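Local coordinates for protein (S)-2-haloacid dehalogenase 4A (PDB 2NO4) that catalyses the hydrolytic dehalogenation of short-chain (S)-2-haloalkanoic acids to the corresponding (R)-2-hydroxyalkanoic acids, with inversion of configuration, at residues D20-L25 with I126-N131; L26-A31 with K102-Y107; C182-N187 with V202-Q207. All blocks are in the same frame, centred on the assembly; numbering follows the deposited sequence. Where two conformers were deposited one is given.

In the fold
Interactions 1 and 3 are buried and reach the same parallel sheet. Interaction 2 is partly buried and joins the segment leading into helix 30-33 to the loop after helix 90-102. In interaction 1 no hydrogen bond runs directly between the segments; methyl contacts and a shared sulfate join them. Interaction 2 combines one short, nearly straight backbone bond with leucine packing and a carboxylate lying on a tyrosine ring. Interaction 3 is regular parallel strand pairing that ends in polar side chains. Residues 20-25 continue directly into 26-31, and Leu25 O probably accepts a hydrogen bond from Tyr107 N. Thr24 ties interaction 1 to interaction 3 through Ser186 N and Arg206 NH2. Arg206 also meets the Tyr107 ring, which connects interactions 2 and 3.

Interaction 1. Residues D20-L25 with I126-N131; sequences DAYGTL and ILSNGN. With SO4 (sulfate ion), chain H; SO4 (sulfate ion), chain I.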
ATOM      1  N   ASP B  20      14.633  -0.615  11.338  1.00 23.98           N
ATOM      2  CA  ASP B  20      14.119  -1.109  10.067  1.00 23.14           C
ATOM      3  C   ASP B  20      15.278  -1.572   9.185  1.00 21.84           C
ATOM      4  O   ASP B  20      16.406  -1.075   9.311  1.00 21.74           O
ATOM      5  CB  ASP B  20      13.311   0.028   9.409  1.00 24.84           C
ATOM      6  CG  ASP B  20      12.811  -0.330   8.044  1.00 27.56           C
ATOM      7  OD1 ASP B  20      11.832  -1.085   7.995  1.00 27.32           O
ATOM      8  OD2 ASP B  20      13.380   0.159   7.033  1.00 26.18           O
ATOM      9  N   ALA B  21      15.049  -2.578   8.344  1.00 22.37           N
ATOM     10  CA  ALA B  21      16.101  -3.035   7.432  1.00 21.94           C
ATOM     11  C   ALA B  21      15.987  -2.436   6.021  1.00 24.54           C
ATOM     12  O   ALA B  21      16.843  -1.644   5.619  1.00 23.94           O
ATOM     13  CB  ALA B  21      16.151  -4.551   7.383  1.00 22.70           C
ATOM     14  N   TYR B  22      14.920  -2.789   5.298  1.00 20.96           N
ATOM     15  CA  TYR B  22      14.798  -2.500   3.869  1.00 24.45           C
ATOM     16  C   TYR B  22      14.388  -1.043   3.671  1.00 23.31           C
ATOM     17  O   TYR B  22      13.237  -0.668   3.939  1.00 24.18           O
ATOM     18  CB  TYR B  22      13.784  -3.465   3.203  1.00 24.86           C
ATOM     19  CG  TYR B  22      14.348  -4.873   3.178  1.00 25.99           C
ATOM     20  CD1 TYR B  22      15.352  -5.217   2.253  1.00 24.85           C
ATOM     21  CD2 TYR B  22      13.948  -5.831   4.126  1.00 26.87           C
ATOM     22  CE1 TYR B  22      15.915  -6.509   2.220  1.00 26.91           C
ATOM     23  CE2 TYR B  22      14.509  -7.113   4.126  1.00 26.32           C
ATOM     24  CZ  TYR B  22      15.499  -7.448   3.188  1.00 26.80           C
ATOM     25  OH  TYR B  22      16.051  -8.721   3.166  1.00 27.55           O
ATOM     26  N   GLY B  23      15.344  -0.238   3.245  1.00 22.62           N
ATOM     27  CA  GLY B  23      15.113   1.219   3.079  1.00 25.60           C
ATOM     28  C   GLY B  23      15.880   2.074   4.082  1.00 24.36           C
ATOM     29  O   GLY B  23      16.124   3.257   3.839  1.00 23.81           O
ATOM     30  N   THR B  24      16.283   1.457   5.194  1.00 22.13           N
ATOM     31  CA  THR B  24      16.948   2.161   6.301  1.00 22.00           C
ATOM     32  C   THR B  24      18.419   1.764   6.400  1.00 22.62           C
ATOM     33  O   THR B  24      19.299   2.618   6.295  1.00 22.48           O
ATOM     34  CB  THR B  24      16.201   1.888   7.610  1.00 22.07           C
ATOM     35  OG1 THR B  24      14.830   2.255   7.436  1.00 20.86           O
ATOM     36  CG2 THR B  24      16.794   2.692   8.827  1.00 20.62           C
ATOM     37  N   LEU B  25      18.673   0.470   6.615  1.00 22.53           N
ATOM     38  CA  LEU B  25      20.041  -0.054   6.662  1.00 24.74           C
ATOM     39  C   LEU B  25      20.474  -0.560   5.297  1.00 23.99           C
ATOM     40  O   LEU B  25      21.640  -0.466   4.967  1.00 27.13           O
ATOM     41  CB  LEU B  25      20.172  -1.198   7.686  1.00 21.57           C
ATOM     42  CG  LEU B  25      19.906  -0.799   9.150  1.00 22.55           C
ATOM     43  CD1 LEU B  25      20.002  -2.001  10.079  1.00 21.94           C
ATOM     44  CD2 LEU B  25      20.819   0.363   9.618  1.00 21.21           C
ATOM     45  N   ILE B 126      17.466  -5.465  14.699  1.00 24.91           N
ATOM     46  CA  ILE B 126      16.639  -5.180  13.522  1.00 24.79           C
ATOM     47  C   ILE B 126      15.207  -5.725  13.798  1.00 25.80           C
ATOM     48  O   ILE B 126      15.041  -6.785  14.437  1.00 24.78           O
ATOM     49  CB  ILE B 126      17.267  -5.795  12.236  1.00 24.27           C
ATOM     50  CG1 ILE B 126      18.471  -4.951  11.783  1.00 25.99           C
ATOM     51  CG2 ILE B 126      16.215  -5.941  11.072  1.00 22.51           C
ATOM     52  CD1 ILE B 126      19.262  -5.559  10.657  1.00 25.81           C
ATOM     53  N   LEU B 127      14.187  -4.970  13.365  1.00 24.37           N
ATOM     54  CA  LEU B 127      12.804  -5.475  13.298  1.00 23.33           C
ATOM     55  C   LEU B 127      12.322  -5.250  11.848  1.00 25.31           C
ATOM     56  O   LEU B 127      12.202  -4.087  11.372  1.00 25.63           O
ATOM     57  CB  LEU B 127      11.909  -4.752  14.322  1.00 23.58           C
ATOM     58  CG  LEU B 127      10.426  -5.161  14.270  1.00 22.02           C
ATOM     59  CD1 LEU B 127      10.292  -6.653  14.744  1.00 22.13           C
ATOM     60  CD2 LEU B 127       9.528  -4.189  15.061  1.00 21.05           C
ATOM     61  N   SER B 128      12.102  -6.352  11.137  1.00 22.70           N
ATOM     62  CA  SER B 128      11.915  -6.309   9.686  1.00 22.37           C
ATOM     63  C   SER B 128      10.737  -7.160   9.218  1.00 23.44           C
ATOM     64  O   SER B 128      10.487  -8.249   9.754  1.00 20.62           O
ATOM     65  CB  SER B 128      13.194  -6.824   8.997  1.00 22.91           C
ATOM     66  OG  SER B 128      13.052  -6.785   7.567  1.00 22.66           O
ATOM     67  N   ASN B 129      10.051  -6.702   8.171  1.00 20.78           N
ATOM     68  CA  ASN B 129       9.144  -7.591   7.409  1.00 20.24           C
ATOM     69  C   ASN B 129       9.837  -8.788   6.759  1.00 20.12           C
ATOM     70  O   ASN B 129       9.175  -9.774   6.449  1.00 20.18           O
ATOM     71  CB  ASN B 129       8.432  -6.825   6.278  1.00 18.93           C
ATOM     72  CG  ASN B 129       7.441  -5.797   6.792  1.00 21.95           C
ATOM     73  OD1 ASN B 129       6.772  -5.999   7.816  1.00 22.65           O
ATOM     74  ND2 ASN B 129       7.317  -4.680   6.051  1.00 21.59           N
ATOM     75  N   GLY B 130      11.139  -8.669   6.487  1.00 22.47           N
ATOM     76  CA  GLY B 130      11.868  -9.672   5.725  1.00 22.24           C
ATOM     77  C   GLY B 130      11.958 -10.947   6.574  1.00 23.59           C
ATOM     78  O   GLY B 130      12.142 -10.880   7.787  1.00 21.24           O
ATOM     79  N   ASN B 131      11.756 -12.089   5.931  1.00 24.00           N
ATOM     80  CA  ASN B 131      11.944 -13.411   6.562  1.00 24.11           C
ATOM     81  C   ASN B 131      13.445 -13.686   6.752  1.00 25.40           C
ATOM     82  O   ASN B 131      14.291 -13.067   6.058  1.00 23.63           O
ATOM     83  CB  ASN B 131      11.266 -14.512   5.729  1.00 22.39           C
ATOM     84  CG  ASN B 131      11.741 -14.547   4.270  1.00 26.02           C
ATOM     85  OD1 ASN B 131      11.360 -13.685   3.466  1.00 24.91           O
ATOM     86  ND2 ASN B 131      12.529 -15.582   3.904  1.00 20.95           N
TER
HETATM   87  S   SO4 H1002      11.432  -3.831   6.539  1.00 25.31           S
HETATM   88  O1  SO4 H1002      12.815  -4.036   6.904  1.00 23.09           O
HETATM   89  O2  SO4 H1002      11.037  -4.703   5.438  1.00 27.32           O
HETATM   90  O3  SO4 H1002      10.540  -3.971   7.668  1.00 23.44           O
HETATM   91  O4  SO4 H1002      11.390  -2.451   6.060  1.00 25.97           O
HETATM   92  S   SO4 I1005      13.035 -18.649   6.586  1.00 46.48           S
HETATM   93  O1  SO4 I1005      14.239 -19.481   6.483  1.00 46.84           O
HETATM   94  O2  SO4 I1005      11.931 -19.353   5.896  1.00 45.56           O
HETATM   95  O3  SO4 I1005      12.717 -18.480   8.022  1.00 44.96           O
HETATM   96  O4  SO4 I1005      13.305 -17.355   5.926  1.00 42.38           O
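Ile126 meets residues 20-25 with two branches. Its CD1 lies 3.7 Å from Leu25 CD1, and the two side chains cross obliquely. Its CG2 lies 3.9 Å from Ala21 CB. With CG2 anti to the backbone N and CG1 anti to the carbonyl carbon, the two branches reach different residues. Ala21 CB also faces Ser128 OG. Tyr22 comes in farther along. The edge of its ring, at CD2, is 3.7 Å from Ser128 OG, and CE2 lies near Gly130 CA. Leu104, Met134 and Tyr101 also touch this ring.

Residues 20-25 leave strand 16-19, and residues 126-131 run off the end of the neighbouring strand 123-128, in the parallel Rossmann-like sheet of the HAD superfamily. The C-terminal ends of these strands contribute to the active site. Asp20, the nucleophile, comes just after one strand. Ser128, the last residue of the other, and Asn129 after it bind the haloacid, as do Ala21 and Tyr22.

A sulfate, probably from the crystallisation liquor, occupies this site and bridges the segments. Its O1 accepts from Ala21 N, from Tyr22 N and from Ser128 OG at 2.8 Å. The Tyr22 bond is nearly straight, at 170°. Asn129 N donates to the sulfate O3. Ser128 OG also accepts from Gly130 N at 2.9 Å, an ST turn that fixes the hydroxyl between the backbone and the anion.

Thr24 OG1 donates to Asp20 OD2 at 2.6 Å, from the anti side and 18° out of the carboxylate plane. Lys161 NZ makes a salt bridge to OD1 and also bonds to Leu127 O and the sulfate.

Interaction 2. Residues L26-A31 with K102-Y107; sequences LDVHSA and KELSAY
Leu104 packs against residues 26-31 with both methyls. CD1 touches Leu26 CB at 3.8 Å and lies near Val28 CA. CD2 meets Ala31 CB and sits 3.5 Å from Ser30 OG. Tyr107 holds the other end of the contact. Asp27 CB lies over one face of its ring, 4.0 Å from the ring centroid and offset toward the rim, a CH-pi contact. Asp27 CG, anti to the backbone N (chi1 -172°), is set close to Tyr107 CZ and OH. The carboxylate is stacked on the ring, with the two planes 9° apart.

The backbones meet between these groups. Asp27 N donates to Ser105 O at 2.7 Å, nearly straight at 173°. Leu26 and Ala106 form a single bridge. Ser105 N gives a weak bond to Ser30 OG.

A second layer sets these groups. Ser30 OG donates to Asp27 O at 2.8 Å, in the carbonyl plane, and Ser30 N reaches the same oxygen. A water bridges Val28 N and Tyr107 OH. Arg206 makes a cation-pi contact with the Tyr107 ring. Leu104 and Val28 both touch Tyr22, and Val28 also touches Arg51.

Asp27 OD1 accepts weakly from His29 N, a capping bond. Residues 27-30 form a type I beta turn that leads into helix 30-33, beside the haloacid-binding residues Tyr22 and Arg51.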
ATOM      1  N   LEU B  26      19.513  -1.078   4.527  1.00 23.86           N
ATOM      2  CA  LEU B  26      19.739  -1.684   3.209  1.00 24.59           C
ATOM      3  C   LEU B  26      19.068  -0.827   2.144  1.00 26.42           C
ATOM      4  O   LEU B  26      17.923  -0.411   2.295  1.00 26.76           O
ATOM      5  CB  LEU B  26      19.154  -3.097   3.159  1.00 23.96           C
ATOM      6  CG  LEU B  26      19.759  -4.081   4.166  1.00 24.41           C
ATOM      7  CD1 LEU B  26      19.071  -5.450   4.105  1.00 25.47           C
ATOM      8  CD2 LEU B  26      21.262  -4.203   3.868  1.00 23.48           C
ATOM      9  N   ASP B  27      19.776  -0.625   1.047  1.00 27.67           N
ATOM     10  CA  ASP B  27      19.342   0.294  -0.007  1.00 30.16           C
ATOM     11  C   ASP B  27      18.454  -0.433  -1.035  1.00 29.07           C
ATOM     12  O   ASP B  27      18.969  -1.132  -1.894  1.00 30.73           O
ATOM     13  CB  ASP B  27      20.591   0.878  -0.663  1.00 30.97           C
ATOM     14  CG  ASP B  27      20.284   1.969  -1.629  1.00 32.44           C
ATOM     15  OD1 ASP B  27      19.147   2.058  -2.145  1.00 32.89           O
ATOM     16  OD2 ASP B  27      21.208   2.754  -1.869  1.00 36.47           O
ATOM     17  N   VAL B  28      17.137  -0.298  -0.926  1.00 31.46           N
ATOM     18  CA  VAL B  28      16.238  -1.070  -1.823  1.00 35.78           C
ATOM     19  C   VAL B  28      16.478  -0.761  -3.345  1.00 38.56           C
ATOM     20  O   VAL B  28      16.289  -1.644  -4.204  1.00 39.28           O
ATOM     21  CB  VAL B  28      14.692  -1.045  -1.404  1.00 35.63           C
ATOM     22  CG1 VAL B  28      14.477  -1.646  -0.001  1.00 35.09           C
ATOM     23  CG2 VAL B  28      14.056   0.362  -1.478  1.00 37.71           C
ATOM     24  N   HIS B  29      16.963   0.451  -3.642  1.00 39.19           N
ATOM     25  CA  HIS B  29      17.307   0.892  -5.015  1.00 38.35           C
ATOM     26  C   HIS B  29      18.471   0.156  -5.713  1.00 38.16           C
ATOM     27  O   HIS B  29      18.516   0.094  -6.925  1.00 37.80           O
ATOM     28  CB  HIS B  29      17.567   2.397  -5.064  1.00 36.50           C
ATOM     29  CG  HIS B  29      16.608   3.204  -4.250  1.00 38.25           C
ATOM     30  ND1 HIS B  29      16.978   3.837  -3.084  1.00 39.95           N
ATOM     31  CD2 HIS B  29      15.297   3.493  -4.431  1.00 40.15           C
ATOM     32  CE1 HIS B  29      15.936   4.483  -2.579  1.00 40.26           C
ATOM     33  NE2 HIS B  29      14.899   4.277  -3.370  1.00 40.72           N
ATOM     34  N   SER B  30      19.399  -0.400  -4.950  1.00 38.54           N
ATOM     35  CA  SER B  30      20.566  -1.068  -5.509  1.00 37.42           C
ATOM     36  C   SER B  30      20.263  -2.338  -6.336  1.00 37.90           C
ATOM     37  O   SER B  30      21.056  -2.697  -7.229  1.00 36.96           O
ATOM     38  CB  SER B  30      21.587  -1.390  -4.397  1.00 38.49           C
ATOM     39  OG  SER B  30      21.042  -2.304  -3.456  1.00 37.90           O
ATOM     40  N   ALA B  31      19.143  -3.030  -6.050  1.00 36.68           N
ATOM     41  CA  ALA B  31      18.859  -4.269  -6.787  1.00 34.69           C
ATOM     42  C   ALA B  31      18.687  -3.953  -8.282  1.00 33.57           C
ATOM     43  O   ALA B  31      19.366  -4.590  -9.143  1.00 33.82           O
ATOM     44  CB  ALA B  31      17.647  -5.063  -6.200  1.00 35.07           C
ATOM     45  N   LYS B 102      18.793 -10.359  -2.702  1.00 35.25           N
ATOM     46  CA  LYS B 102      19.189 -11.257  -1.623  1.00 38.67           C
ATOM     47  C   LYS B 102      20.424 -10.695  -0.950  1.00 39.02           C
ATOM     48  O   LYS B 102      20.626 -10.911   0.233  1.00 42.81           O
ATOM     49  CB  LYS B 102      19.435 -12.679  -2.156  1.00 39.66           C
ATOM     50  CG  LYS B 102      19.209 -13.726  -1.101  1.00 42.97           C
ATOM     51  CD  LYS B 102      19.205 -15.140  -1.645  1.00 44.40           C
ATOM     52  CE  LYS B 102      19.398 -16.074  -0.462  1.00 47.12           C
ATOM     53  NZ  LYS B 102      19.436 -17.519  -0.827  1.00 47.61           N
ATOM     54  N   GLU B 103      21.224  -9.942  -1.700  1.00 38.67           N
ATOM     55  CA  GLU B 103      22.392  -9.259  -1.160  1.00 42.67           C
ATOM     56  C   GLU B 103      22.423  -7.740  -1.430  1.00 39.91           C
ATOM     57  O   GLU B 103      23.391  -7.188  -1.979  1.00 38.58           O
ATOM     58  CB  GLU B 103      23.656  -9.975  -1.624  1.00 43.66           C
ATOM     59  CG  GLU B 103      23.602 -11.468  -1.175  1.00 48.48           C
ATOM     60  CD  GLU B 103      24.912 -12.240  -1.313  1.00 50.31           C
ATOM     61  OE1 GLU B 103      25.901 -11.713  -1.914  1.00 52.69           O
ATOM     62  OE2 GLU B 103      24.929 -13.387  -0.790  1.00 52.86           O
ATOM     63  N   LEU B 104      21.337  -7.077  -1.028  1.00 40.18           N
ATOM     64  CA  LEU B 104      21.215  -5.607  -1.107  1.00 38.59           C
ATOM     65  C   LEU B 104      22.346  -4.901  -0.384  1.00 37.21           C
ATOM     66  O   LEU B 104      22.678  -5.271   0.741  1.00 37.06           O
ATOM     67  CB  LEU B 104      19.917  -5.143  -0.438  1.00 35.53           C
ATOM     68  CG  LEU B 104      18.574  -5.101  -1.103  1.00 35.45           C
ATOM     69  CD1 LEU B 104      17.714  -4.193  -0.230  1.00 31.57           C
ATOM     70  CD2 LEU B 104      18.592  -4.583  -2.581  1.00 32.63           C
ATOM     71  N   SER B 105      22.897  -3.876  -1.037  1.00 35.78           N
ATOM     72  CA  SER B 105      23.889  -2.960  -0.464  1.00 37.06           C
ATOM     73  C   SER B 105      23.378  -2.294   0.801  1.00 33.75           C
ATOM     74  O   SER B 105      22.212  -1.832   0.855  1.00 30.31           O
ATOM     75  CB  SER B 105      24.187  -1.824  -1.457  1.00 37.55           C
ATOM     76  OG  SER B 105      24.570  -2.345  -2.705  1.00 44.09           O
ATOM     77  N   ALA B 106      24.261  -2.225   1.792  1.00 32.59           N
ATOM     78  CA  ALA B 106      24.055  -1.384   2.967  1.00 32.33           C
ATOM     79  C   ALA B 106      24.317   0.061   2.577  1.00 31.42           C
ATOM     80  O   ALA B 106      25.194   0.341   1.741  1.00 30.96           O
ATOM     81  CB  ALA B 106      24.978  -1.792   4.099  1.00 30.74           C
ATOM     82  N   TYR B 107      23.561   0.974   3.189  1.00 27.19           N
ATOM     83  CA  TYR B 107      23.916   2.385   3.146  1.00 28.81           C
ATOM     84  C   TYR B 107      25.301   2.587   3.750  1.00 28.00           C
ATOM     85  O   TYR B 107      25.689   1.860   4.662  1.00 28.73           O
ATOM     86  CB  TYR B 107      22.853   3.266   3.852  1.00 26.23           C
ATOM     87  CG  TYR B 107      21.643   3.463   2.999  1.00 25.34           C
ATOM     88  CD1 TYR B 107      21.621   4.448   1.986  1.00 24.96           C
ATOM     89  CD2 TYR B 107      20.530   2.633   3.152  1.00 25.46           C
ATOM     90  CE1 TYR B 107      20.504   4.609   1.178  1.00 24.46           C
ATOM     91  CE2 TYR B 107      19.428   2.794   2.357  1.00 25.12           C
ATOM     92  CZ  TYR B 107      19.428   3.783   1.372  1.00 25.28           C
ATOM     93  OH  TYR B 107      18.319   3.926   0.586  1.00 27.67           O
TER
HETATM   94  O   HOH W   1      16.211   2.230  -0.169  1.00 30.74           O

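Interaction 3. Residues C182-N187 with V202-Q207; sequences CFVSSN and VRINRQ. With SO4 (sulfate ion), chain L.
The Arg206 guanidinium has Ile204 CG2 over the centre of one face, 3.7 Å above the plane. A sulfate, probably from the crystallisation liquor, lies in plane at its edge. Arg206 NE donates to the sulfate O2 at 2.9 Å, and NH2 donates to O3. NH1 approaches Ser186 OG across the contact. The Arg203 guanidinium carries Asn205 ND2 over the centre of one face. At its edge, in plane, is a water that accepts from NH2. The water also donates to Ser186 O and Ile204 O, and so links the Arg203 side chain to one carbonyl oxygen from each segment.

These groups lie at the C-terminal ends of the two strands of a beta-alpha-beta unit: strand 181-185, helix 188-197 and strand 200-204. The two strands are parallel neighbours in the Rossmann-like sheet, with axes 20° apart. Val202 N donates to Phe183 O at 2.8 Å, and Ser185 N to Val202 O. Ile204 N reaches Ser185 O from above its carbonyl plane, 46° out of it.

Val184 and Val202 share one sheet face, where Leu228 touches both. Val184 CG1, anti to the backbone N, lies 3.6 Å from Ile204 CD1. Cys182 SG touches Val202 CG2 at 3.6 Å.

Ser185 and Arg203 point to the other face, and Leu191 touches both. Ser185 also touches the nucleophile Asp20. It begins a region thought to matter for catalysis. Ser185 OG accepts from Asn187 N, an ST turn, and bonds to Asp190. Ser186 OG, anti to its carbonyl carbon, donates to Ile204 O at 3.0 Å, tilted 26° from the carbonyl plane.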
ATOM      1  N   CYS B 182      14.371   3.299  21.058  1.00 25.16           N
ATOM      2  CA  CYS B 182      14.525   4.225  19.946  1.00 25.89           C
ATOM      3  C   CYS B 182      14.356   3.449  18.622  1.00 24.28           C
ATOM      4  O   CYS B 182      15.159   2.580  18.250  1.00 24.44           O
ATOM      5  CB  CYS B 182      15.883   4.934  20.000  1.00 24.52           C
ATOM      6  SG  CYS B 182      16.081   6.135  18.639  1.00 27.33           S
ATOM      7  N   PHE B 183      13.289   3.782  17.915  1.00 23.95           N
ATOM      8  CA  PHE B 183      12.951   3.065  16.697  1.00 23.14           C
ATOM      9  C   PHE B 183      13.362   3.882  15.485  1.00 22.42           C
ATOM     10  O   PHE B 183      12.915   5.024  15.323  1.00 22.80           O
ATOM     11  CB  PHE B 183      11.453   2.730  16.609  1.00 21.54           C
ATOM     12  CG  PHE B 183      11.104   1.853  15.389  1.00 22.45           C
ATOM     13  CD1 PHE B 183      11.302   0.482  15.457  1.00 22.07           C
ATOM     14  CD2 PHE B 183      10.621   2.410  14.196  1.00 21.76           C
ATOM     15  CE1 PHE B 183      11.017  -0.370  14.358  1.00 23.90           C
ATOM     16  CE2 PHE B 183      10.306   1.573  13.085  1.00 22.04           C
ATOM     17  CZ  PHE B 183      10.506   0.186  13.176  1.00 22.27           C
ATOM     18  N   VAL B 184      14.191   3.294  14.623  1.00 23.75           N
ATOM     19  CA  VAL B 184      14.802   4.044  13.503  1.00 22.14           C
ATOM     20  C   VAL B 184      14.359   3.507  12.130  1.00 21.33           C
ATOM     21  O   VAL B 184      14.539   2.338  11.834  1.00 20.59           O
ATOM     22  CB  VAL B 184      16.364   4.047  13.573  1.00 20.46           C
ATOM     23  CG1 VAL B 184      16.954   4.853  12.419  1.00 17.64           C
ATOM     24  CG2 VAL B 184      16.839   4.620  14.936  1.00 20.91           C
ATOM     25  N   SER B 185      13.788   4.375  11.298  1.00 20.87           N
ATOM     26  CA  SER B 185      13.329   3.922   9.959  1.00 20.15           C
ATOM     27  C   SER B 185      13.332   5.065   8.943  1.00 20.58           C
ATOM     28  O   SER B 185      13.149   6.231   9.308  1.00 19.37           O
ATOM     29  CB  SER B 185      11.910   3.291  10.069  1.00 19.05           C
ATOM     30  OG  SER B 185      11.488   2.745   8.809  1.00 20.44           O
ATOM     31  N   SER B 186      13.511   4.726   7.668  1.00 19.75           N
ATOM     32  CA  SER B 186      13.230   5.647   6.565  1.00 22.22           C
ATOM     33  C   SER B 186      11.801   5.568   6.044  1.00 22.32           C
ATOM     34  O   SER B 186      11.402   6.373   5.193  1.00 22.57           O
ATOM     35  CB  SER B 186      14.184   5.386   5.401  1.00 21.22           C
ATOM     36  OG  SER B 186      15.515   5.654   5.800  1.00 29.03           O
ATOM     37  N   ASN B 187      11.046   4.572   6.503  1.00 21.34           N
ATOM     38  CA  ASN B 187       9.690   4.352   5.964  1.00 22.52           C
ATOM     39  C   ASN B 187       8.660   5.011   6.841  1.00 21.16           C
ATOM     40  O   ASN B 187       8.500   4.607   7.974  1.00 22.17           O
ATOM     41  CB  ASN B 187       9.415   2.841   5.848  1.00 22.85           C
ATOM     42  CG  ASN B 187      10.438   2.152   4.949  1.00 27.55           C
ATOM     43  OD1 ASN B 187      10.728   2.634   3.858  1.00 29.28           O
ATOM     44  ND2 ASN B 187      11.031   1.076   5.429  1.00 28.50           N
ATOM     45  N   VAL B 202      12.619   7.854  15.221  1.00 22.76           N
ATOM     46  CA  VAL B 202      13.579   8.689  14.516  1.00 22.04           C
ATOM     47  C   VAL B 202      13.551   8.326  13.046  1.00 21.00           C
ATOM     48  O   VAL B 202      13.813   7.171  12.658  1.00 22.43           O
ATOM     49  CB  VAL B 202      14.992   8.497  15.062  1.00 22.95           C
ATOM     50  CG1 VAL B 202      16.027   9.310  14.199  1.00 24.62           C
ATOM     51  CG2 VAL B 202      15.030   8.848  16.560  1.00 23.81           C
ATOM     52  N   ARG B 203      13.169   9.304  12.239  1.00 20.65           N
ATOM     53  CA  ARG B 203      13.193   9.146  10.786  1.00 22.75           C
ATOM     54  C   ARG B 203      14.581   9.461  10.192  1.00 21.55           C
ATOM     55  O   ARG B 203      15.180  10.486  10.518  1.00 21.36           O
ATOM     56  CB  ARG B 203      12.164  10.081  10.155  1.00 22.55           C
ATOM     57  CG  ARG B 203      12.259  10.011   8.656  1.00 26.42           C
ATOM     58  CD  ARG B 203      11.018  10.304   7.999  1.00 29.42           C
ATOM     59  NE  ARG B 203      11.108   9.987   6.575  1.00 30.82           N
ATOM     60  CZ  ARG B 203      10.168  10.321   5.704  1.00 31.20           C
ATOM     61  NH1 ARG B 203       9.099  10.989   6.106  1.00 31.38           N
ATOM     62  NH2 ARG B 203      10.320  10.026   4.419  1.00 32.23           N
ATOM     63  N   ILE B 204      15.082   8.558   9.347  1.00 22.91           N
ATOM     64  CA  ILE B 204      16.186   8.866   8.423  1.00 24.43           C
ATOM     65  C   ILE B 204      15.539   9.334   7.115  1.00 25.55           C
ATOM     66  O   ILE B 204      14.954   8.530   6.391  1.00 27.16           O
ATOM     67  CB  ILE B 204      17.125   7.673   8.162  1.00 25.21           C
ATOM     68  CG1 ILE B 204      17.438   6.898   9.460  1.00 24.88           C
ATOM     69  CG2 ILE B 204      18.432   8.138   7.474  1.00 25.27           C
ATOM     70  CD1 ILE B 204      18.166   7.692  10.522  1.00 22.37           C
ATOM     71  N   ASN B 205      15.593  10.646   6.879  1.00 23.95           N
ATOM     72  CA  ASN B 205      15.006  11.277   5.707  1.00 23.05           C
ATOM     73  C   ASN B 205      16.165  11.801   4.872  1.00 22.69           C
ATOM     74  O   ASN B 205      16.628  12.942   5.033  1.00 23.85           O
ATOM     75  CB  ASN B 205      14.026  12.373   6.135  1.00 23.44           C
ATOM     76  CG  ASN B 205      13.145  12.854   4.995  1.00 23.72           C
ATOM     77  OD1 ASN B 205      13.432  12.610   3.807  1.00 22.57           O
ATOM     78  ND2 ASN B 205      12.087  13.565   5.343  1.00 22.36           N
ATOM     79  N   ARG B 206      16.688  10.925   4.020  1.00 20.94           N
ATOM     80  CA  ARG B 206      17.897  11.240   3.245  1.00 24.10           C
ATOM     81  C   ARG B 206      17.672  12.353   2.209  1.00 25.19           C
ATOM     82  O   ARG B 206      18.559  13.172   2.001  1.00 25.08           O
ATOM     83  CB  ARG B 206      18.398   9.985   2.555  1.00 25.11           C
ATOM     84  CG  ARG B 206      19.075   9.029   3.524  1.00 25.85           C
ATOM     85  CD  ARG B 206      19.595   7.798   2.840  1.00 25.42           C
ATOM     86  NE  ARG B 206      20.134   6.957   3.896  1.00 27.16           N
ATOM     87  CZ  ARG B 206      19.461   5.987   4.519  1.00 25.73           C
ATOM     88  NH1 ARG B 206      18.192   5.719   4.191  1.00 25.16           N
ATOM     89  NH2 ARG B 206      20.049   5.336   5.509  1.00 21.54           N
ATOM     90  N   GLN B 207      16.507  12.385   1.568  1.00 21.79           N
ATOM     91  CA  GLN B 207      16.274  13.331   0.495  1.00 25.55           C
ATOM     92  C   GLN B 207      15.368  14.496   0.909  1.00 23.18           C
ATOM     93  O   GLN B 207      15.059  15.356   0.134  1.00 19.82           O
ATOM     94  CB  GLN B 207      15.680  12.602  -0.713  0.60 29.16           C
ATOM     95  CG  GLN B 207      16.595  11.559  -1.360  0.60 31.26           C
ATOM     96  CD  GLN B 207      15.883  10.783  -2.462  0.60 33.83           C
ATOM     97  OE1 GLN B 207      16.060  11.075  -3.652  0.60 36.87           O
ATOM     98  NE2 GLN B 207      15.061   9.796  -2.075  0.60 37.03           N
TER
HETATM   99  S   SO4 L1011      23.557   6.992   5.255  1.00 33.71           S
HETATM  100  O1  SO4 L1011      24.421   5.804   5.440  1.00 35.52           O
HETATM  101  O2  SO4 L1011      23.042   7.139   3.867  1.00 34.15           O
HETATM  102  O3  SO4 L1011      22.480   6.865   6.208  1.00 25.94           O
HETATM  103  O4  SO4 L1011      24.317   8.215   5.442  1.00 36.80           O
HETATM  104  O   HOH W   2      12.700   8.676   4.348  1.00 34.85           O